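Local coordinates for PvdO (Pseudomonas aeruginosa, PDB 5HHA), which is a periplasmic calcium-binding protein of chromophore maturation, related to formylglycine-generating enzymes and possibly an oxidase, at residues E88-T96 against V134-S142; Y159-P170 against N206-H214. All coordinates share one frame; numbering follows the deposited sequence. Where two conformers were deposited one is given.

Contact 1. Residues E88-T96 against V134-S142; sequences ELDAYLKAT and VKNYAAWLS
Y92 lies between Y137 and W140, and the three rings form an aromatic cluster joining helices 86-96 and 131-145; the axes of segments 88-96 and 134-142 approach to 10.8 Å, at an angle of 74°. Two offset edge-to-face pairs link the rings. The edge of Y137 points at the face of Y92, planes 83° apart, while Y92 turns its own edge to the five-membered ring of W140, where Y92 CD1 lies 3.6 Å from W140 CD2.

CH-pi contacts supplement these pairs. Y137 CA stands over one face of the Y92 ring, and Y92 CA lies over the face of the W140 six-membered ring, 3.9 Å from its centroid. W140 is a knob in the hole formed by A91, Y92, A95 and T96; T96 CG2 touches W140 CD1 at 3.4 Å and A95 CB packs on W140 CZ2 at 3.7 Å.

Polar links between the segments are indirect. A water donates to E88 O (2.8 Å) and accepts from Y137 OH (2.7 Å), bridging the helices. T96 OG1 bonds to Y92 O at 2.8 Å, opposite T96 N across the carbonyl plane, which fixes the rotation (chi1 62°) that presents CG2 to W140. Behind the cluster, Y137 also meets F280 and V282 of strand 278-285. The geometry thus suggests cohesion mainly from aromatic edge-to-face, CH-pi and apolar packing, with one water as the polar bridge between the segments.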
loop_
_atom_site.group_PDB
_atom_site.type_symbol
_atom_site.label_atom_id
_atom_site.label_comp_id
_atom_site.label_asym_id
_atom_site.label_seq_id
_atom_site.Cartn_x
_atom_site.Cartn_y
_atom_site.Cartn_z
ATOM N N GLU A 88 13.638 5.427 -5.265
ATOM C CA GLU A 88 12.730 5.940 -6.284
ATOM C C GLU A 88 12.232 7.324 -5.899
ATOM O O GLU A 88 12.156 8.233 -6.742
ATOM C CB GLU A 88 11.578 4.970 -6.510
ATOM C CG GLU A 88 12.028 3.768 -7.318
ATOM C CD GLU A 88 11.180 2.511 -7.168
ATOM O OE1 GLU A 88 10.134 2.516 -6.476
ATOM O OE2 GLU A 88 11.568 1.499 -7.803
ATOM N N LEU A 89 11.899 7.499 -4.630
ATOM C CA LEU A 89 11.493 8.822 -4.171
ATOM C C LEU A 89 12.652 9.815 -4.287
ATOM O O LEU A 89 12.443 10.973 -4.685
ATOM C CB LEU A 89 10.957 8.751 -2.742
ATOM C CG LEU A 89 10.379 10.058 -2.165
ATOM C CD1 LEU A 89 9.103 10.439 -2.897
ATOM C CD2 LEU A 89 10.137 9.924 -0.664
ATOM N N ASP A 90 13.855 9.366 -3.969
ATOM C CA ASP A 90 15.012 10.251 -4.036
ATOM C C ASP A 90 15.233 10.733 -5.462
ATOM O O ASP A 90 15.641 11.869 -5.679
ATOM C CB ASP A 90 16.260 9.542 -3.521
ATOM C CG ASP A 90 16.382 9.560 -2.018
ATOM O OD1 ASP A 90 15.699 10.355 -1.350
ATOM O OD2 ASP A 90 17.219 8.788 -1.506
ATOM N N ALA A 91 14.957 9.898 -6.452
ATOM C CA ALA A 91 15.101 10.313 -7.841
ATOM C C ALA A 91 14.152 11.472 -8.182
ATOM O O ALA A 91 14.500 12.432 -8.895
ATOM C CB ALA A 91 14.875 9.121 -8.778
ATOM N N TYR A 92 12.931 11.394 -7.685
ATOM C CA TYR A 92 11.987 12.485 -7.832
ATOM C C TYR A 92 12.459 13.761 -7.115
ATOM O O TYR A 92 12.355 14.855 -7.676
ATOM C CB TYR A 92 10.635 12.015 -7.287
ATOM C CG TYR A 92 9.693 13.079 -6.793
ATOM C CD1 TYR A 92 8.950 13.851 -7.685
ATOM C CD2 TYR A 92 9.478 13.274 -5.438
ATOM C CE1 TYR A 92 8.064 14.806 -7.246
ATOM C CE2 TYR A 92 8.588 14.244 -4.990
ATOM C CZ TYR A 92 7.880 14.998 -5.907
ATOM O OH TYR A 92 6.979 15.950 -5.477
ATOM N N LEU A 93 12.967 13.621 -5.898
ATOM C CA LEU A 93 13.410 14.787 -5.151
ATOM C C LEU A 93 14.548 15.476 -5.890
ATOM O O LEU A 93 14.596 16.697 -5.961
ATOM C CB LEU A 93 13.845 14.385 -3.743
ATOM C CG LEU A 93 12.692 13.799 -2.912
ATOM C CD1 LEU A 93 13.233 13.298 -1.601
ATOM C CD2 LEU A 93 11.594 14.822 -2.666
ATOM N N LYS A 94 15.442 14.695 -6.468
ATOM C CA LYS A 94 16.580 15.250 -7.183
ATOM C C LYS A 94 16.133 15.934 -8.464
ATOM O O LYS A 94 16.600 17.024 -8.809
ATOM C CB LYS A 94 17.562 14.144 -7.533
ATOM C CG LYS A 94 18.693 14.634 -8.415
ATOM C CD LYS A 94 19.614 13.505 -8.843
ATOM C CE LYS A 94 20.858 14.053 -9.520
ATOM N NZ LYS A 94 21.598 14.990 -8.630
ATOM N N ALA A 95 15.223 15.309 -9.191
ATOM C CA ALA A 95 14.813 15.863 -10.472
ATOM C C ALA A 95 14.050 17.167 -10.323
ATOM O O ALA A 95 14.158 18.060 -11.159
ATOM C CB ALA A 95 13.984 14.868 -11.230
ATOM N N THR A 96 13.266 17.272 -9.263
ATOM C CA THR A 96 12.364 18.408 -9.099
ATOM C C THR A 96 12.890 19.463 -8.141
ATOM O O THR A 96 12.462 20.617 -8.181
ATOM C CB THR A 96 11.028 17.948 -8.542
ATOM O OG1 THR A 96 11.214 17.364 -7.239
ATOM C CG2 THR A 96 10.381 16.931 -9.478
ATOM N N VAL A 134 2.362 12.196 -2.297
ATOM C CA VAL A 134 2.142 11.057 -3.180
ATOM C C VAL A 134 1.506 11.515 -4.484
ATOM O O VAL A 134 1.921 11.099 -5.565
ATOM C CB VAL A 134 1.274 9.966 -2.495
ATOM C CG1 VAL A 134 0.939 8.870 -3.476
ATOM C CG2 VAL A 134 2.013 9.387 -1.293
ATOM N N LYS A 135 0.503 12.373 -4.393
ATOM C CA LYS A 135 -0.108 12.899 -5.606
ATOM C C LYS A 135 0.930 13.634 -6.448
ATOM O O LYS A 135 0.943 13.498 -7.683
ATOM C CB LYS A 135 -1.283 13.821 -5.267
ATOM C CG LYS A 135 -2.443 13.076 -4.596
ATOM C CD LYS A 135 -3.585 13.982 -4.193
ATOM C CE LYS A 135 -4.250 14.607 -5.403
ATOM N NZ LYS A 135 -5.049 13.604 -6.155
ATOM N N ASN A 136 1.796 14.417 -5.807
ATOM C CA ASN A 136 2.840 15.138 -6.544
ATOM C C ASN A 136 3.819 14.213 -7.226
ATOM O O ASN A 136 4.207 14.462 -8.378
ATOM C CB ASN A 136 3.585 16.100 -5.634
ATOM C CG ASN A 136 2.756 17.273 -5.210
ATOM O OD1 ASN A 136 1.748 17.592 -5.827
ATOM N ND2 ASN A 136 3.187 17.940 -4.155
ATOM N N TYR A 137 4.218 13.138 -6.553
ATOM C CA TYR A 137 5.109 12.153 -7.133
ATOM C C TYR A 137 4.443 11.542 -8.367
ATOM O O TYR A 137 5.068 11.389 -9.405
ATOM C CB TYR A 137 5.445 11.052 -6.105
ATOM C CG TYR A 137 6.259 9.910 -6.676
ATOM C CD1 TYR A 137 7.623 10.052 -6.882
ATOM C CD2 TYR A 137 5.672 8.699 -7.038
ATOM C CE1 TYR A 137 8.369 9.041 -7.425
ATOM C CE2 TYR A 137 6.399 7.682 -7.576
ATOM C CZ TYR A 137 7.748 7.855 -7.771
ATOM O OH TYR A 137 8.433 6.816 -8.314
ATOM N N ALA A 138 3.170 11.171 -8.248
ATOM C CA ALA A 138 2.463 10.550 -9.375
ATOM C C ALA A 138 2.319 11.537 -10.548
ATOM O O ALA A 138 2.409 11.112 -11.708
ATOM C CB ALA A 138 1.118 10.028 -8.935
ATOM N N ALA A 139 2.130 12.815 -10.264
ATOM C CA ALA A 139 2.080 13.833 -11.323
ATOM C C ALA A 139 3.421 13.967 -12.030
ATOM O O ALA A 139 3.484 14.047 -13.271
ATOM C CB ALA A 139 1.665 15.150 -10.762
ATOM N N TRP A 140 4.504 13.956 -11.268
ATOM C CA TRP A 140 5.822 14.001 -11.855
ATOM C C TRP A 140 6.077 12.767 -12.737
ATOM O O TRP A 140 6.580 12.880 -13.857
ATOM C CB TRP A 140 6.860 14.100 -10.740
ATOM C CG TRP A 140 8.248 13.993 -11.239
ATOM C CD1 TRP A 140 8.974 14.964 -11.875
ATOM C CD2 TRP A 140 9.088 12.848 -11.161
ATOM N NE1 TRP A 140 10.211 14.484 -12.189
ATOM C CE2 TRP A 140 10.307 13.182 -11.774
ATOM C CE3 TRP A 140 8.936 11.563 -10.626
ATOM C CZ2 TRP A 140 11.364 12.286 -11.854
ATOM C CZ3 TRP A 140 9.958 10.687 -10.712
ATOM C CH2 TRP A 140 11.175 11.043 -11.314
ATOM N N LEU A 141 5.750 11.572 -12.242
ATOM C CA LEU A 141 5.906 10.349 -13.028
ATOM C C LEU A 141 5.097 10.398 -14.308
ATOM O O LEU A 141 5.553 9.953 -15.364
ATOM C CB LEU A 141 5.459 9.097 -12.246
ATOM C CG LEU A 141 6.413 8.334 -11.324
ATOM C CD1 LEU A 141 5.754 7.007 -10.949
ATOM C CD2 LEU A 141 7.751 8.067 -11.974
ATOM N N SER A 142 3.899 10.919 -14.201
ATOM C CA SER A 142 3.021 11.000 -15.363
ATOM C C SER A 142 3.641 11.914 -16.415
ATOM O O SER A 142 3.671 11.589 -17.605
ATOM C CB SER A 142 1.664 11.541 -14.968
ATOM O OG SER A 142 0.982 10.647 -14.092
HETATM O O HOH W 1 10.967 7.393 -9.159
#

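Contact 2. Residues Y159-P170 against N206-H214; sequences YGARAGSAGPFP and NAFGVYDMH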
loop_
_atom_site.group_PDB
_atom_site.type_symbol
_atom_site.label_atom_id
_atom_site.label_comp_id
_atom_site.label_asym_id
_atom_site.label_seq_id
_atom_site.Cartn_x
_atom_site.Cartn_y
_atom_site.Cartn_z
ATOM N N TYR A 159 -7.897 -5.580 -3.593
ATOM C CA TYR A 159 -7.895 -6.528 -4.715
ATOM C C TYR A 159 -6.494 -7.081 -4.924
ATOM O O TYR A 159 -6.275 -8.271 -5.088
ATOM C CB TYR A 159 -8.358 -5.807 -5.961
ATOM C CG TYR A 159 -8.458 -6.603 -7.242
ATOM C CD1 TYR A 159 -9.332 -7.684 -7.343
ATOM C CD2 TYR A 159 -7.777 -6.200 -8.389
ATOM C CE1 TYR A 159 -9.497 -8.358 -8.547
ATOM C CE2 TYR A 159 -7.922 -6.885 -9.591
ATOM C CZ TYR A 159 -8.808 -7.940 -9.655
ATOM O OH TYR A 159 -9.042 -8.643 -10.831
ATOM N N GLY A 160 -5.527 -6.180 -4.943
ATOM C CA GLY A 160 -4.136 -6.519 -5.183
ATOM C C GLY A 160 -3.499 -7.283 -4.048
ATOM O O GLY A 160 -2.620 -8.125 -4.271
ATOM N N ALA A 161 -3.930 -7.015 -2.818
ATOM C CA ALA A 161 -3.463 -7.751 -1.661
ATOM C C ALA A 161 -3.985 -9.179 -1.688
ATOM O O ALA A 161 -3.248 -10.112 -1.381
ATOM C CB ALA A 161 -3.896 -7.062 -0.368
ATOM N N ARG A 162 -5.263 -9.350 -2.010
ATOM C CA ARG A 162 -5.875 -10.668 -1.930
ATOM C C ARG A 162 -5.433 -11.604 -3.043
ATOM O O ARG A 162 -5.272 -12.814 -2.824
ATOM C CB ARG A 162 -7.385 -10.568 -1.984
ATOM C CG ARG A 162 -8.003 -9.955 -0.745
ATOM C CD ARG A 162 -9.542 -9.966 -0.829
ATOM N NE ARG A 162 -10.144 -9.503 0.420
ATOM C CZ ARG A 162 -10.173 -10.229 1.532
ATOM N NH1 ARG A 162 -9.732 -11.463 1.541
ATOM N NH2 ARG A 162 -10.642 -9.705 2.645
ATOM N N ALA A 163 -5.282 -11.071 -4.258
ATOM C CA ALA A 163 -4.893 -11.896 -5.411
ATOM C C ALA A 163 -5.770 -13.148 -5.532
ATOM O O ALA A 163 -5.272 -14.253 -5.800
ATOM C CB ALA A 163 -3.421 -12.262 -5.340
ATOM N N GLY A 164 -7.074 -12.978 -5.332
ATOM C CA GLY A 164 -8.026 -14.065 -5.486
ATOM C C GLY A 164 -8.398 -14.766 -4.193
ATOM O O GLY A 164 -9.350 -15.567 -4.177
ATOM N N SER A 165 -7.758 -14.445 -3.088
ATOM C CA SER A 165 -7.986 -15.162 -1.836
ATOM C C SER A 165 -9.107 -14.527 -1.031
ATOM O O SER A 165 -9.294 -13.316 -1.057
ATOM C CB SER A 165 -6.702 -15.233 -1.025
ATOM O OG SER A 165 -6.300 -13.938 -0.622
ATOM N N ALA A 166 -9.879 -15.351 -0.332
ATOM C CA ALA A 166 -11.040 -14.902 0.431
ATOM C C ALA A 166 -10.786 -14.734 1.915
ATOM O O ALA A 166 -11.549 -14.072 2.609
ATOM C CB ALA A 166 -12.174 -15.916 0.240
ATOM N N GLY A 167 -9.778 -15.421 2.410
ATOM C CA GLY A 167 -9.421 -15.377 3.822
ATOM C C GLY A 167 -8.552 -14.191 4.151
ATOM O O GLY A 167 -8.335 -13.304 3.315
ATOM N N PRO A 168 -8.045 -14.156 5.379
ATOM C CA PRO A 168 -7.235 -13.016 5.801
ATOM C C PRO A 168 -5.905 -12.883 5.049
ATOM O O PRO A 168 -5.393 -11.759 4.891
ATOM C CB PRO A 168 -6.997 -13.283 7.292
ATOM C CG PRO A 168 -7.164 -14.722 7.463
ATOM C CD PRO A 168 -8.224 -15.135 6.466
ATOM N N PHE A 169 -5.333 -14.000 4.601
ATOM C CA PHE A 169 -4.036 -13.966 3.935
ATOM C C PHE A 169 -4.002 -14.859 2.707
ATOM O O PHE A 169 -4.590 -15.941 2.694
ATOM C CB PHE A 169 -2.930 -14.442 4.865
ATOM C CG PHE A 169 -2.864 -13.672 6.158
ATOM C CD1 PHE A 169 -2.356 -12.381 6.182
ATOM C CD2 PHE A 169 -3.336 -14.211 7.349
ATOM C CE1 PHE A 169 -2.305 -11.640 7.367
ATOM C CE2 PHE A 169 -3.291 -13.459 8.530
ATOM C CZ PHE A 169 -2.782 -12.195 8.528
ATOM N N PRO A 170 -3.265 -14.444 1.671
ATOM C CA PRO A 170 -3.132 -15.289 0.475
ATOM C C PRO A 170 -2.058 -16.371 0.611
ATOM O O PRO A 170 -1.863 -17.139 -0.349
ATOM C CB PRO A 170 -2.771 -14.274 -0.615
ATOM C CG PRO A 170 -2.026 -13.195 0.113
ATOM C CD PRO A 170 -2.704 -13.092 1.473
ATOM N N ASN A 206 2.462 -12.623 -3.827
ATOM C CA ASN A 206 1.199 -13.326 -3.945
ATOM C C ASN A 206 0.951 -13.733 -5.400
ATOM O O ASN A 206 1.823 -13.559 -6.264
ATOM C CB ASN A 206 0.052 -12.508 -3.339
ATOM C CG ASN A 206 -0.274 -11.250 -4.123
ATOM O OD1 ASN A 206 0.090 -11.080 -5.287
ATOM N ND2 ASN A 206 -1.016 -10.356 -3.473
ATOM N N ALA A 207 -0.223 -14.289 -5.674
ATOM C CA ALA A 207 -0.516 -14.889 -6.985
ATOM C C ALA A 207 -0.629 -13.866 -8.093
ATOM O O ALA A 207 -0.630 -14.225 -9.274
ATOM C CB ALA A 207 -1.803 -15.741 -6.920
ATOM N N PHE A 208 -0.764 -12.597 -7.738
ATOM C CA PHE A 208 -0.804 -11.514 -8.722
ATOM C C PHE A 208 0.605 -10.987 -8.994
ATOM O O PHE A 208 0.766 -10.077 -9.800
ATOM C CB PHE A 208 -1.677 -10.354 -8.250
ATOM C CG PHE A 208 -3.169 -10.527 -8.467
ATOM C CD1 PHE A 208 -3.742 -11.636 -9.092
ATOM C CD2 PHE A 208 -3.999 -9.505 -8.058
ATOM C CE1 PHE A 208 -5.134 -11.688 -9.268
ATOM C CE2 PHE A 208 -5.361 -9.565 -8.219
ATOM C CZ PHE A 208 -5.931 -10.648 -8.826
ATOM N N GLY A 209 1.617 -11.529 -8.343
ATOM C CA GLY A 209 2.953 -11.001 -8.521
ATOM C C GLY A 209 3.242 -9.762 -7.686
ATOM O O GLY A 209 4.191 -9.022 -7.959
ATOM N N VAL A 210 2.459 -9.542 -6.634
ATOM C CA VAL A 210 2.604 -8.339 -5.807
ATOM C C VAL A 210 3.294 -8.708 -4.497
ATOM O O VAL A 210 3.015 -9.757 -3.912
ATOM C CB VAL A 210 1.232 -7.741 -5.515
ATOM C CG1 VAL A 210 1.386 -6.437 -4.751
ATOM C CG2 VAL A 210 0.484 -7.473 -6.797
ATOM N N TYR A 211 4.178 -7.834 -4.003
ATOM C CA TYR A 211 4.961 -8.062 -2.785
ATOM C C TYR A 211 4.576 -7.073 -1.685
ATOM O O TYR A 211 4.166 -5.937 -1.960
ATOM C CB TYR A 211 6.447 -7.842 -3.059
ATOM C CG TYR A 211 7.067 -8.834 -4.017
ATOM C CD1 TYR A 211 6.972 -8.666 -5.398
ATOM C CD2 TYR A 211 7.794 -9.906 -3.528
ATOM C CE1 TYR A 211 7.552 -9.560 -6.261
ATOM C CE2 TYR A 211 8.409 -10.801 -4.401
ATOM C CZ TYR A 211 8.270 -10.603 -5.747
ATOM O OH TYR A 211 8.867 -11.512 -6.631
ATOM N N ASP A 212 4.738 -7.513 -0.446
ATOM C CA ASP A 212 4.618 -6.677 0.756
ATOM C C ASP A 212 3.218 -6.124 1.000
ATOM O O ASP A 212 3.083 -5.120 1.699
ATOM C CB ASP A 212 5.665 -5.554 0.771
ATOM C CG ASP A 212 7.083 -6.076 0.878
ATOM O OD1 ASP A 212 7.370 -6.879 1.800
ATOM O OD2 ASP A 212 7.935 -5.697 0.033
ATOM N N MET A 213 2.187 -6.777 0.481
ATOM C CA MET A 213 0.841 -6.299 0.741
ATOM C C MET A 213 0.398 -6.545 2.186
ATOM O O MET A 213 -0.627 -6.014 2.610
ATOM C CB MET A 213 -0.145 -6.930 -0.235
ATOM C CG MET A 213 -0.163 -6.250 -1.601
ATOM S SD MET A 213 -1.054 -4.681 -1.511
ATOM C CE MET A 213 -1.231 -4.264 -3.222
ATOM N N HIS A 214 1.138 -7.339 2.948
ATOM C CA HIS A 214 0.742 -7.716 4.309
ATOM C C HIS A 214 1.702 -7.287 5.379
ATOM O O HIS A 214 1.611 -7.728 6.518
ATOM C CB HIS A 214 0.391 -9.199 4.352
ATOM C CG HIS A 214 -0.634 -9.538 3.319
ATOM N ND1 HIS A 214 -2.002 -9.547 3.515
ATOM C CD2 HIS A 214 -0.444 -9.766 2.013
ATOM C CE1 HIS A 214 -2.603 -9.782 2.357
ATOM N NE2 HIS A 214 -1.666 -9.941 1.437
HETATM O O HOH W 2 -1.306 -15.686 -3.421
#
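N206 reaches from its loop to the C-terminal end of helix 154-162, and each of its side-chain atoms has a partner. N206 CB lies 4.0 Å from A163 CB and near P170 CG. N206 CG, placed between the backbone N and the carbonyl carbon (chi1 68°), touches A163 CB at 3.5 Å. OD1 turns back on its own loop, accepting from F208 N and V210 N on opposite faces of its plane; the F208 N bond makes an Asx turn. ND2 points across to the helix: N206 ND2 donates to G160 O at 2.9 Å, in both the carbonyl and amide planes (N-H...O 151°), and weakly to A161 O.

H214 NE2 also donates to A161 O (3.2 Å), in its own ring plane but from above the carbonyl plane. P170 CD packs 3.3 Å from H214 NE2. A163 CA sits over the centre of the F208 ring, 3.5 Å from its centroid, and F208 turns its edge to the face of Y159, whose OH bonds to P46 O.

A163, the first residue past the helix, takes positive phi, and side chains of the loop serve the carbonyls of the last helical turn. The donation by H214 NE2 implies a proton on that nitrogen, while the amide of N206 couples the loop's own turn to the helix end.

How the contacts relate
After the first strands of the chain comes helix 86-96; 37 residues separate segment 88-96 from 134-142, where helix 131-145 returns to it and closes contact 1. The chain then passes through strand 149-150 into helix 154-162, where contact 2 opens. Another 35 residues without helix or strand, which include the calcium ligands N186, T187, G189, D192 and Y194, lead to 206-214 and close it just before strand 218-221. The two loops therefore follow in series, neither nested nor crossed. The centres of contacts 1 and 2 are about 27 Å apart, on opposite sides of the chain's centre. Both contacts border strand 278-285, through V134 on F280 and M213 on R281.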